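PDB 5DN7: TOG array regulator of axonemal microtubules protein 1 from Mus musculus, which promotes microtubule polymerization through its TOG domains and is required in ciliogenesis for cilium length control and normal acetylation and polyglutamylation of ciliary microtubules. Local coordinates for residues 202-207 with 260-265; 178-183 with 211-216; 134-139 with 171-176; 74-79 with 112-117. One frame throughout, in Å; residues are numbered along the deposited sequence.

Overall arrangement
All four contacts belong to the TOG 2 region, a solenoid of HEAT-type helices, and together they run along much of its length. Interaction 4 comes first in the chain, joining the turn before helix 80-97 to the end of helix 105-114; its centre lies about 25 Å from that of interaction 3. Interaction 3 links helices 121-138 and 156-172 and touches interaction 2, with centres about 14 Å apart and Ser175 OG bonded to Ser212 O. Interactions 1 and 2 share helix 196-213, centres about 16 Å apart, their segments alternating along the chain. Interactions 3 and 4 join neighbouring predicted repeats, interaction 2 pairs helices of one, and interaction 1 fastens segment 260-265 onto the microtubule-binding solenoid.

Interaction 1 of 4, residues 202-207 with 260-265; sequences ALEAFA and EYAILM
Glu204, on helix 196-213, carries this contact by bending over the ring of Tyr261 and placing its carboxylate against the backbone of segment 260-265. Its CG lies anti to the carbonyl carbon, beside the backbone N, and the chain bends at chi2, so that methylene and carboxylate serve different partners. The methylene does the apolar work: CG of Glu204 sits 3.8 Å from the centroid of the Tyr261 ring, 22° off the normal, which defines a CH-pi contact over the face. Its position is offset to the rim, as Glu204 CG to Tyr261 CD2 measures 3.5 Å. The carboxylate and ring planes are only 16° apart, so the acid group lies nearly parallel to the aromatic.

Beyond the bend, Ala262 N donates to Glu204 OE1 over 3.0 Å, almost straight at 175°. The donor comes from above the carboxylate plane, tilted well out of it. The second oxygen, OE2, passes 4.0 Å from CG2 of Ile263, whose side chain crosses that of Glu204 at roughly a right angle, and it also forms a salt bridge with Arg244 of helix 237-246. At the far end of the ring, Tyr261 OH is hydrogen-bonded to Asn164 of helix 156-172.

Glu204 is buried, yet each carboxylate oxygen has a hydrogen-bonding partner. One charged group therefore ties the segment after strand 259-260 and helix 237-246 to helix 196-213, and the guanidinium and amide N-H together probably stabilise its ionised form.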
loop_
_atom_site.group_PDB
_atom_site.type_symbol
_atom_site.label_atom_id
_atom_site.label_comp_id
_atom_site.label_asym_id
_atom_site.label_seq_id
_atom_site.Cartn_x
_atom_site.Cartn_y
_atom_site.Cartn_z
ATOM N N ALA A 202 -6.554 1.483 13.047
ATOM C CA ALA A 202 -7.237 0.198 13.157
ATOM C C ALA A 202 -8.693 0.351 13.594
ATOM O O ALA A 202 -9.540 -0.420 13.163
ATOM C CB ALA A 202 -6.497 -0.728 14.131
ATOM N N LEU A 203 -8.979 1.317 14.463
ATOM C CA LEU A 203 -10.364 1.582 14.838
ATOM C C LEU A 203 -11.159 2.102 13.629
ATOM O O LEU A 203 -12.289 1.665 13.392
ATOM C CB LEU A 203 -10.424 2.573 16.013
ATOM C CG LEU A 203 -9.861 1.990 17.328
ATOM C CD1 LEU A 203 -9.492 3.089 18.323
ATOM C CD2 LEU A 203 -10.829 0.986 17.971
ATOM N N GLU A 204 -10.572 3.007 12.845
ATOM C CA GLU A 204 -11.264 3.421 11.611
ATOM C C GLU A 204 -11.525 2.241 10.685
ATOM O O GLU A 204 -12.631 2.104 10.093
ATOM C CB GLU A 204 -10.458 4.481 10.856
ATOM C CG GLU A 204 -10.377 5.813 11.570
ATOM C CD GLU A 204 -11.730 6.537 11.687
ATOM O OE1 GLU A 204 -12.256 7.041 10.662
ATOM O OE2 GLU A 204 -12.258 6.618 12.823
ATOM N N ALA A 205 -10.512 1.378 10.557
ATOM C CA ALA A 205 -10.664 0.206 9.720
ATOM C C ALA A 205 -11.802 -0.651 10.245
ATOM O O ALA A 205 -12.599 -1.142 9.463
ATOM C CB ALA A 205 -9.380 -0.600 9.639
ATOM N N PHE A 206 -11.897 -0.808 11.560
ATOM C CA PHE A 206 -12.968 -1.624 12.121
ATOM C C PHE A 206 -14.349 -0.985 11.892
ATOM O O PHE A 206 -15.321 -1.705 11.679
ATOM C CB PHE A 206 -12.710 -1.914 13.608
ATOM C CG PHE A 206 -12.088 -3.303 13.845
ATOM C CD1 PHE A 206 -10.843 -3.621 13.316
ATOM C CD2 PHE A 206 -12.781 -4.293 14.533
ATOM C CE1 PHE A 206 -10.284 -4.901 13.489
ATOM C CE2 PHE A 206 -12.239 -5.583 14.694
ATOM C CZ PHE A 206 -10.987 -5.874 14.181
ATOM N N ALA A 207 -14.437 0.346 11.902
ATOM C CA ALA A 207 -15.696 1.001 11.550
ATOM C C ALA A 207 -16.103 0.639 10.122
ATOM O O ALA A 207 -17.279 0.292 9.855
ATOM C CB ALA A 207 -15.591 2.530 11.707
ATOM N N GLU A 260 -9.188 10.114 4.841
ATOM C CA GLU A 260 -9.518 11.098 5.856
ATOM C C GLU A 260 -10.363 10.429 6.921
ATOM O O GLU A 260 -11.340 9.764 6.595
ATOM C CB GLU A 260 -10.271 12.283 5.259
ATOM C CG GLU A 260 -9.474 13.083 4.256
ATOM C CD GLU A 260 -10.297 14.208 3.636
ATOM O OE1 GLU A 260 -11.550 14.092 3.600
ATOM O OE2 GLU A 260 -9.696 15.222 3.204
ATOM N N TYR A 261 -10.008 10.622 8.186
ATOM C CA TYR A 261 -10.689 9.939 9.274
ATOM C C TYR A 261 -11.972 10.650 9.650
ATOM O O TYR A 261 -12.093 11.863 9.498
ATOM C CB TYR A 261 -9.779 9.829 10.512
ATOM C CG TYR A 261 -8.619 8.865 10.376
ATOM C CD1 TYR A 261 -8.186 8.410 9.131
ATOM C CD2 TYR A 261 -7.977 8.378 11.505
ATOM C CE1 TYR A 261 -7.127 7.527 9.021
ATOM C CE2 TYR A 261 -6.916 7.506 11.407
ATOM C CZ TYR A 261 -6.496 7.084 10.163
ATOM O OH TYR A 261 -5.443 6.199 10.091
ATOM N N ALA A 262 -12.922 9.894 10.179
ATOM C CA ALA A 262 -14.211 10.461 10.547
ATOM C C ALA A 262 -14.147 11.158 11.891
ATOM O O ALA A 262 -14.828 12.157 12.124
ATOM C CB ALA A 262 -15.285 9.380 10.568
ATOM N N ILE A 263 -13.323 10.647 12.784
ATOM C CA ILE A 263 -13.395 11.121 14.150
ATOM C C ILE A 263 -12.137 10.724 14.915
ATOM O O ILE A 263 -11.569 9.662 14.661
ATOM C CB ILE A 263 -14.680 10.563 14.842
ATOM C CG1 ILE A 263 -14.853 11.120 16.259
ATOM C CG2 ILE A 263 -14.672 9.029 14.843
ATOM C CD1 ILE A 263 -16.257 10.921 16.817
ATOM N N LEU A 264 -11.680 11.605 15.806
ATOM C CA LEU A 264 -10.634 11.253 16.767
ATOM C C LEU A 264 -11.326 10.865 18.080
ATOM O O LEU A 264 -12.053 11.657 18.706
ATOM C CB LEU A 264 -9.615 12.395 16.979
ATOM C CG LEU A 264 -9.960 13.588 17.875
ATOM C CD1 LEU A 264 -8.761 14.492 18.123
ATOM C CD2 LEU A 264 -11.117 14.381 17.294
ATOM N N MET A 265 -11.221 9.576 18.390
ATOM C CA MET A 265 -11.815 9.022 19.591
ATOM C C MET A 265 -11.014 9.567 20.748
ATOM O O MET A 265 -9.795 9.704 20.647
ATOM C CB MET A 265 -11.752 7.495 19.572
ATOM C CG MET A 265 -12.741 6.846 18.618
ATOM S SD MET A 265 -14.375 7.605 18.686
ATOM C CE MET A 265 -15.025 6.877 20.187
#

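Interaction 2 of 4, residues 178-183 with 211-216; sequences FDLPKL and SSMGSG
Leu180 and Met213 make the apolar part of the contact, their side chains sliding past each other in opposite directions. Leu180 CD1 reaches Met213 CG at 3.6 Å, while the Met213 methyl CE comes back along the leucine to 3.8 Å from Leu180 CB. Extended torsions beyond CG (chi2 163°, chi3 173°) give the methionine the length to do this, and its CE also lies 4.2 Å from Pro181 N. An alanine in place of Met213 would probably take away the partner of Leu180 CD1 and CB and open a gap between the two helix ends.

Polar groups act beside this packing. Ser212 O, 4.0 Å from Leu180 CD1, accepts a hydrogen bond from Ser175 OG, which anchors the end of helix 196-213 to the 3-10 segment at 175-176, ahead of helix 180-187. Asp179 holds the N-cap of helix 180-187, its OD1 accepting a weak bond from Lys182 N at 3.4 Å.

Helix 196-213 ends at Met213. The N-terminus of one helix thus meets the C-terminus of the next, as expected for the antiparallel pair of a HEAT repeat, here the predicted HEAT 8.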
loop_
_atom_site.group_PDB
_atom_site.type_symbol
_atom_site.label_atom_id
_atom_site.label_comp_id
_atom_site.label_asym_id
_atom_site.label_seq_id
_atom_site.Cartn_x
_atom_site.Cartn_y
_atom_site.Cartn_z
ATOM N N PHE A 178 -14.018 -9.095 -0.656
ATOM C CA PHE A 178 -13.198 -9.341 0.523
ATOM C C PHE A 178 -13.685 -10.523 1.341
ATOM O O PHE A 178 -14.892 -10.792 1.431
ATOM C CB PHE A 178 -13.169 -8.106 1.441
ATOM C CG PHE A 178 -12.581 -6.899 0.808
ATOM C CD1 PHE A 178 -11.202 -6.732 0.748
ATOM C CD2 PHE A 178 -13.402 -5.934 0.242
ATOM C CE1 PHE A 178 -10.655 -5.612 0.153
ATOM C CE2 PHE A 178 -12.857 -4.803 -0.347
ATOM C CZ PHE A 178 -11.485 -4.641 -0.398
ATOM N N ASP A 179 -12.731 -11.207 1.953
ATOM C CA ASP A 179 -13.011 -12.149 3.032
ATOM C C ASP A 179 -12.949 -11.349 4.332
ATOM O O ASP A 179 -11.875 -11.182 4.928
ATOM C CB ASP A 179 -12.001 -13.299 3.026
ATOM C CG ASP A 179 -12.346 -14.392 4.017
ATOM O OD1 ASP A 179 -13.066 -14.130 5.004
ATOM O OD2 ASP A 179 -11.883 -15.536 3.802
ATOM N N LEU A 180 -14.094 -10.824 4.753
ATOM C CA LEU A 180 -14.099 -9.859 5.838
ATOM C C LEU A 180 -13.733 -10.426 7.225
ATOM O O LEU A 180 -13.085 -9.723 7.995
ATOM C CB LEU A 180 -15.453 -9.148 5.901
ATOM C CG LEU A 180 -15.849 -8.328 4.676
ATOM C CD1 LEU A 180 -17.262 -7.877 4.863
ATOM C CD2 LEU A 180 -14.921 -7.127 4.454
ATOM N N PRO A 181 -14.163 -11.664 7.561
ATOM C CA PRO A 181 -13.651 -12.276 8.801
ATOM C C PRO A 181 -12.128 -12.376 8.824
ATOM O O PRO A 181 -11.476 -11.998 9.803
ATOM C CB PRO A 181 -14.274 -13.683 8.791
ATOM C CG PRO A 181 -15.561 -13.501 8.060
ATOM C CD PRO A 181 -15.293 -12.442 6.999
ATOM N N LYS A 182 -11.571 -12.872 7.729
ATOM C CA LYS A 182 -10.137 -13.041 7.643
ATOM C C LYS A 182 -9.483 -11.691 7.852
ATOM O O LYS A 182 -8.571 -11.547 8.661
ATOM C CB LYS A 182 -9.734 -13.643 6.294
ATOM C CG LYS A 182 -8.241 -13.945 6.178
ATOM C CD LYS A 182 -7.912 -14.718 4.892
ATOM C CE LYS A 182 -8.011 -13.817 3.654
ATOM N NZ LYS A 182 -7.670 -14.544 2.380
ATOM N N LEU A 183 -10.007 -10.700 7.138
ATOM C CA LEU A 183 -9.498 -9.346 7.173
ATOM C C LEU A 183 -9.502 -8.815 8.605
ATOM O O LEU A 183 -8.484 -8.327 9.091
ATOM C CB LEU A 183 -10.326 -8.458 6.241
ATOM C CG LEU A 183 -9.688 -7.196 5.681
ATOM C CD1 LEU A 183 -8.288 -7.468 5.155
ATOM C CD2 LEU A 183 -10.576 -6.644 4.562
ATOM N N SER A 211 -19.379 -1.542 8.841
ATOM C CA SER A 211 -20.266 -1.043 7.795
ATOM C C SER A 211 -20.379 -2.005 6.608
ATOM O O SER A 211 -21.448 -2.126 5.990
ATOM C CB SER A 211 -19.782 0.335 7.329
ATOM O OG SER A 211 -20.355 0.698 6.092
ATOM N N SER A 212 -19.294 -2.696 6.286
ATOM C CA SER A 212 -19.285 -3.545 5.102
ATOM C C SER A 212 -19.899 -4.910 5.344
ATOM O O SER A 212 -20.418 -5.527 4.421
ATOM C CB SER A 212 -17.868 -3.711 4.580
ATOM O OG SER A 212 -17.370 -2.436 4.215
ATOM N N MET A 213 -19.816 -5.383 6.583
ATOM C CA MET A 213 -20.451 -6.636 6.972
ATOM C C MET A 213 -21.959 -6.489 7.110
ATOM O O MET A 213 -22.696 -7.473 7.008
ATOM C CB MET A 213 -19.881 -7.138 8.298
ATOM C CG MET A 213 -18.450 -7.610 8.223
ATOM S SD MET A 213 -17.748 -7.708 9.873
ATOM C CE MET A 213 -16.168 -8.484 9.537
ATOM N N GLY A 214 -22.411 -5.262 7.364
ATOM C CA GLY A 214 -23.797 -5.016 7.728
ATOM C C GLY A 214 -23.992 -5.386 9.190
ATOM O O GLY A 214 -23.362 -6.327 9.678
ATOM N N SER A 215 -24.870 -4.664 9.887
ATOM C CA SER A 215 -24.992 -4.774 11.348
ATOM C C SER A 215 -25.346 -6.177 11.867
ATOM O O SER A 215 -25.082 -6.509 13.028
ATOM C CB SER A 215 -26.031 -3.775 11.858
ATOM O OG SER A 215 -26.182 -3.887 13.263
ATOM N N GLY A 216 -25.937 -6.999 11.004
ATOM C CA GLY A 216 -26.289 -8.358 11.373
ATOM C C GLY A 216 -25.111 -9.312 11.452
ATOM O O GLY A 216 -25.307 -10.516 11.592
#

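Interaction 3 of 4, residues 134-139 with 171-176; sequences LMKEVG and LTYPSE
Tyr173 extends its phenol across to the last turns of helix 121-138, where its side chain and that of Met135 cross obliquely. The ring is met low on the methionine, at the CB: Met135 CB lies 3.8 Å from Tyr173 CE2 and 3.7 Å from Tyr173 OH. From there the Met135 chain runs out extended (chi2 173°, chi3 -176°), which carries the sulfur past the CE2 corner instead of over the ring. The numbers agree, since Met135 SD is 4.1 Å from Tyr173 CE2 but 5.4 Å from the ring centroid, at 71° from the normal. This is a Met-aromatic contact of oblique geometry. On one face of the ring, Thr172 CG2 of the same segment stands 3.6 Å above the plane.

The phenol oxygen ends against the helix backbone. Tyr173 OH is 3.2 Å from Lys136 N, but the angle is poor and the pair does not qualify as a hydrogen bond; it is better read as close packing of the hydroxyl at the Met135-Lys136 peptide.

The buried Met135 also packs on Val143 and Leu144 of helix 140-148 and on Ile165 and Ser169 of helix 156-172, and Tyr173 touches Pro140 and Phe178. The contact therefore bridges the ends of helices 121-138 and 156-172 beside helix 140-148, at the boundary between the predicted HEAT 6 and HEAT 7 repeats.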
loop_
_atom_site.group_PDB
_atom_site.type_symbol
_atom_site.label_atom_id
_atom_site.label_comp_id
_atom_site.label_asym_id
_atom_site.label_seq_id
_atom_site.Cartn_x
_atom_site.Cartn_y
_atom_site.Cartn_z
ATOM N N LEU A 134 -2.383 -1.949 -8.437
ATOM C CA LEU A 134 -2.221 -3.355 -8.090
ATOM C C LEU A 134 -3.568 -3.983 -7.758
ATOM O O LEU A 134 -3.900 -5.038 -8.279
ATOM C CB LEU A 134 -1.265 -3.545 -6.911
ATOM C CG LEU A 134 0.230 -3.268 -7.111
ATOM C CD1 LEU A 134 0.998 -3.615 -5.839
ATOM C CD2 LEU A 134 0.804 -4.013 -8.311
ATOM N N MET A 135 -4.342 -3.328 -6.898
ATOM C CA MET A 135 -5.643 -3.877 -6.528
ATOM C C MET A 135 -6.573 -4.004 -7.716
ATOM O O MET A 135 -7.363 -4.943 -7.793
ATOM C CB MET A 135 -6.316 -3.020 -5.474
ATOM C CG MET A 135 -5.626 -3.076 -4.159
ATOM S SD MET A 135 -6.343 -1.894 -3.047
ATOM C CE MET A 135 -5.191 -2.181 -1.716
ATOM N N LYS A 136 -6.500 -3.029 -8.613
ATOM C CA LYS A 136 -7.307 -3.063 -9.816
ATOM C C LYS A 136 -6.952 -4.273 -10.680
ATOM O O LYS A 136 -7.825 -4.884 -11.286
ATOM C CB LYS A 136 -7.117 -1.784 -10.621
ATOM C CG LYS A 136 -8.046 -1.680 -11.829
ATOM C CD LYS A 136 -7.411 -0.885 -12.965
ATOM C CE LYS A 136 -6.803 0.417 -12.461
ATOM N NZ LYS A 136 -7.755 1.242 -11.656
ATOM N N GLU A 137 -5.671 -4.627 -10.720
ATOM C CA GLU A 137 -5.200 -5.660 -11.639
ATOM C C GLU A 137 -5.326 -7.090 -11.091
ATOM O O GLU A 137 -5.737 -7.994 -11.818
ATOM C CB GLU A 137 -3.744 -5.379 -12.043
ATOM C CG GLU A 137 -3.587 -4.166 -12.963
ATOM C CD GLU A 137 -4.348 -4.337 -14.285
ATOM O OE1 GLU A 137 -5.087 -3.403 -14.678
ATOM O OE2 GLU A 137 -4.212 -5.414 -14.922
ATOM N N VAL A 138 -4.987 -7.307 -9.822
ATOM C CA VAL A 138 -5.062 -8.662 -9.269
ATOM C C VAL A 138 -6.110 -8.822 -8.162
ATOM O O VAL A 138 -6.197 -9.866 -7.521
ATOM C CB VAL A 138 -3.681 -9.114 -8.745
ATOM C CG1 VAL A 138 -2.610 -8.693 -9.734
ATOM C CG2 VAL A 138 -3.375 -8.540 -7.357
ATOM N N GLY A 139 -6.924 -7.801 -7.950
ATOM C CA GLY A 139 -7.946 -7.884 -6.928
ATOM C C GLY A 139 -7.421 -7.470 -5.561
ATOM O O GLY A 139 -6.285 -7.772 -5.196
ATOM N N LEU A 171 -12.922 0.926 1.070
ATOM C CA LEU A 171 -13.774 2.008 0.585
ATOM C C LEU A 171 -13.814 2.087 -0.957
ATOM O O LEU A 171 -14.614 2.818 -1.519
ATOM C CB LEU A 171 -13.307 3.363 1.156
ATOM C CG LEU A 171 -13.477 3.679 2.646
ATOM C CD1 LEU A 171 -12.737 4.960 3.032
ATOM C CD2 LEU A 171 -14.951 3.801 2.992
ATOM N N THR A 172 -12.931 1.369 -1.633
ATOM C CA THR A 172 -12.893 1.418 -3.089
ATOM C C THR A 172 -13.643 0.234 -3.750
ATOM O O THR A 172 -14.163 0.358 -4.860
ATOM C CB THR A 172 -11.430 1.440 -3.579
ATOM O OG1 THR A 172 -10.776 2.568 -2.999
ATOM C CG2 THR A 172 -11.336 1.508 -5.100
ATOM N N TYR A 173 -13.706 -0.890 -3.044
ATOM C CA TYR A 173 -14.218 -2.141 -3.584
ATOM C C TYR A 173 -15.408 -2.638 -2.779
ATOM O O TYR A 173 -15.457 -2.438 -1.570
ATOM C CB TYR A 173 -13.101 -3.191 -3.613
ATOM C CG TYR A 173 -12.035 -2.840 -4.612
ATOM C CD1 TYR A 173 -12.236 -3.088 -5.959
ATOM C CD2 TYR A 173 -10.842 -2.218 -4.225
ATOM C CE1 TYR A 173 -11.285 -2.756 -6.898
ATOM C CE2 TYR A 173 -9.881 -1.863 -5.169
ATOM C CZ TYR A 173 -10.116 -2.146 -6.508
ATOM O OH TYR A 173 -9.195 -1.830 -7.485
ATOM N N PRO A 174 -16.374 -3.302 -3.448
ATOM C CA PRO A 174 -17.553 -3.836 -2.747
ATOM C C PRO A 174 -17.206 -4.921 -1.711
ATOM O O PRO A 174 -16.164 -5.555 -1.813
ATOM C CB PRO A 174 -18.408 -4.431 -3.889
ATOM C CG PRO A 174 -17.446 -4.701 -4.996
ATOM C CD PRO A 174 -16.359 -3.662 -4.883
ATOM N N SER A 175 -18.093 -5.127 -0.744
ATOM C CA SER A 175 -17.895 -6.085 0.339
ATOM C C SER A 175 -17.527 -7.499 -0.115
ATOM O O SER A 175 -16.734 -8.186 0.543
ATOM C CB SER A 175 -19.162 -6.171 1.189
ATOM O OG SER A 175 -19.278 -5.042 2.032
ATOM N N GLU A 176 -18.117 -7.943 -1.218
ATOM C CA GLU A 176 -17.962 -9.328 -1.623
ATOM C C GLU A 176 -16.599 -9.597 -2.249
ATOM O O GLU A 176 -16.258 -10.740 -2.465
ATOM C CB GLU A 176 -19.085 -9.743 -2.598
ATOM C CG GLU A 176 -19.004 -9.112 -3.967
ATOM C CD GLU A 176 -19.803 -7.830 -4.069
ATOM O OE1 GLU A 176 -20.201 -7.269 -3.000
ATOM O OE2 GLU A 176 -20.039 -7.392 -5.231
#

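Interaction 4 of 4, residues 74-79 with 112-117; sequences LLDDSN and SVKVLA
The Asp76 carboxylate receives Lys114 NZ from one face, for the ammonium nitrogen stands well out of the carboxylate plane. It is nearly equidistant from the two oxygens: Lys114 NZ to Asp76 OD1 is 3.1 Å, a salt bridge whose hydrogen bond is weak, and Lys114 NZ to Asp76 OD2 is 3.2 Å.

Lys114 gets to Asp76 with CG anti to its backbone N (chi1 -179°) and a single bend at chi3 (-66°). On the way its aliphatic part packs alongside the turn, with Lys114 CD 3.9 Å from Leu75 CB and 3.7 Å from Leu75 O. Tyr72 supplies a carbonyl oxygen as hydrogen-bond acceptor for NZ and takes part in a cation-pi contact with the lysine.

The turn 74-79, type I from Leu74 to Asp77 and continued by an Asx turn in which Asp77 OD1 accepts from Asn79 N, connects helices 61-74 and 80-97 within the predicted HEAT 5 repeat; in TOG domains such intra-repeat turns line the tubulin-binding face, consistent with the role of this region.

Replacing Lys114 with a leucine would probably leave the Asp76 carboxylate and the Tyr72 carbonyl without their shared cationic partner.

Beside the charged pair, Leu75 CD2 meets Val115 CG1 at 4.0 Å, the two side chains meeting at a slant. Thr86 and Val83 of helix 80-97 flank this buried packing, as does Tyr127 of helix 121-138.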
loop_
_atom_site.group_PDB
_atom_site.type_symbol
_atom_site.label_atom_id
_atom_site.label_comp_id
_atom_site.label_asym_id
_atom_site.label_seq_id
_atom_site.Cartn_x
_atom_site.Cartn_y
_atom_site.Cartn_z
ATOM N N LEU A 74 17.160 1.937 -6.211
ATOM C CA LEU A 74 17.037 3.388 -6.264
ATOM C C LEU A 74 16.157 3.932 -5.130
ATOM O O LEU A 74 16.325 5.069 -4.695
ATOM C CB LEU A 74 16.483 3.814 -7.617
ATOM C CG LEU A 74 17.435 3.602 -8.795
ATOM C CD1 LEU A 74 16.772 3.964 -10.114
ATOM C CD2 LEU A 74 18.698 4.431 -8.586
ATOM N N LEU A 75 15.232 3.116 -4.637
ATOM C CA LEU A 75 14.378 3.535 -3.534
ATOM C C LEU A 75 15.134 3.573 -2.204
ATOM O O LEU A 75 14.583 3.986 -1.186
ATOM C CB LEU A 75 13.164 2.619 -3.417
ATOM C CG LEU A 75 12.222 2.637 -4.614
ATOM C CD1 LEU A 75 11.151 1.601 -4.422
ATOM C CD2 LEU A 75 11.604 4.027 -4.810
ATOM N N ASP A 76 16.389 3.138 -2.215
ATOM C CA ASP A 76 17.244 3.236 -1.031
ATOM C C ASP A 76 17.941 4.580 -0.914
ATOM O O ASP A 76 18.620 4.841 0.080
ATOM C CB ASP A 76 18.307 2.141 -1.034
ATOM C CG ASP A 76 17.746 0.791 -0.693
ATOM O OD1 ASP A 76 16.944 0.707 0.268
ATOM O OD2 ASP A 76 18.110 -0.183 -1.390
ATOM N N ASP A 77 17.791 5.417 -1.932
ATOM C CA ASP A 77 18.441 6.719 -1.944
ATOM C C ASP A 77 18.101 7.542 -0.709
ATOM O O ASP A 77 16.954 7.524 -0.247
ATOM C CB ASP A 77 18.043 7.497 -3.185
ATOM C CG ASP A 77 19.145 8.395 -3.673
ATOM O OD1 ASP A 77 19.334 9.498 -3.100
ATOM O OD2 ASP A 77 19.831 7.984 -4.632
ATOM N N SER A 78 19.094 8.259 -0.181
ATOM C CA SER A 78 18.867 9.159 0.952
ATOM C C SER A 78 18.088 10.387 0.538
ATOM O O SER A 78 17.448 11.025 1.367
ATOM C CB SER A 78 20.189 9.596 1.596
ATOM O OG SER A 78 20.842 8.502 2.219
ATOM N N ASN A 79 18.160 10.723 -0.745
ATOM C CA ASN A 79 17.461 11.874 -1.275
ATOM C C ASN A 79 16.036 11.534 -1.693
ATOM O O ASN A 79 15.833 10.811 -2.663
ATOM C CB ASN A 79 18.235 12.450 -2.459
ATOM C CG ASN A 79 17.477 13.546 -3.171
ATOM O OD1 ASN A 79 16.707 14.287 -2.556
ATOM N ND2 ASN A 79 17.708 13.677 -4.474
ATOM N N SER A 112 7.187 -1.153 -2.732
ATOM C CA SER A 112 6.260 -0.143 -2.246
ATOM C C SER A 112 6.226 -0.053 -0.715
ATOM O O SER A 112 6.044 1.035 -0.142
ATOM C CB SER A 112 4.875 -0.416 -2.805
ATOM O OG SER A 112 4.935 -0.391 -4.227
ATOM N N VAL A 113 6.419 -1.180 -0.046
ATOM C CA VAL A 113 6.423 -1.172 1.404
ATOM C C VAL A 113 7.658 -0.421 1.926
ATOM O O VAL A 113 7.567 0.313 2.926
ATOM C CB VAL A 113 6.388 -2.608 1.992
ATOM C CG1 VAL A 113 6.654 -2.568 3.502
ATOM C CG2 VAL A 113 5.046 -3.266 1.703
ATOM N N LYS A 114 8.800 -0.595 1.255
ATOM C CA LYS A 114 10.003 0.144 1.643
ATOM C C LYS A 114 9.779 1.656 1.863
ATOM O O LYS A 114 10.268 2.215 2.844
ATOM C CB LYS A 114 11.104 -0.046 0.599
ATOM C CG LYS A 114 12.386 0.686 0.964
ATOM C CD LYS A 114 13.431 0.606 -0.138
ATOM C CE LYS A 114 13.922 -0.811 -0.342
ATOM N NZ LYS A 114 14.958 -0.893 -1.407
ATOM N N VAL A 115 9.047 2.319 0.963
ATOM C CA VAL A 115 8.892 3.770 1.043
ATOM C C VAL A 115 7.735 4.206 1.950
ATOM O O VAL A 115 7.484 5.393 2.095
ATOM C CB VAL A 115 8.681 4.409 -0.359
ATOM C CG1 VAL A 115 9.895 4.164 -1.243
ATOM C CG2 VAL A 115 7.366 3.913 -1.016
ATOM N N LEU A 116 7.027 3.261 2.557
ATOM C CA LEU A 116 5.949 3.622 3.472
ATOM C C LEU A 116 6.452 4.296 4.759
ATOM O O LEU A 116 5.679 4.963 5.463
ATOM C CB LEU A 116 5.138 2.397 3.845
ATOM C CG LEU A 116 4.360 1.618 2.788
ATOM C CD1 LEU A 116 3.577 0.557 3.530
ATOM C CD2 LEU A 116 3.436 2.509 1.974
ATOM N N ALA A 117 7.730 4.090 5.079
ATOM C CA ALA A 117 8.342 4.715 6.240
ATOM C C ALA A 117 8.538 6.199 6.015
ATOM O O ALA A 117 8.747 6.956 6.972
ATOM C CB ALA A 117 9.682 4.067 6.557
#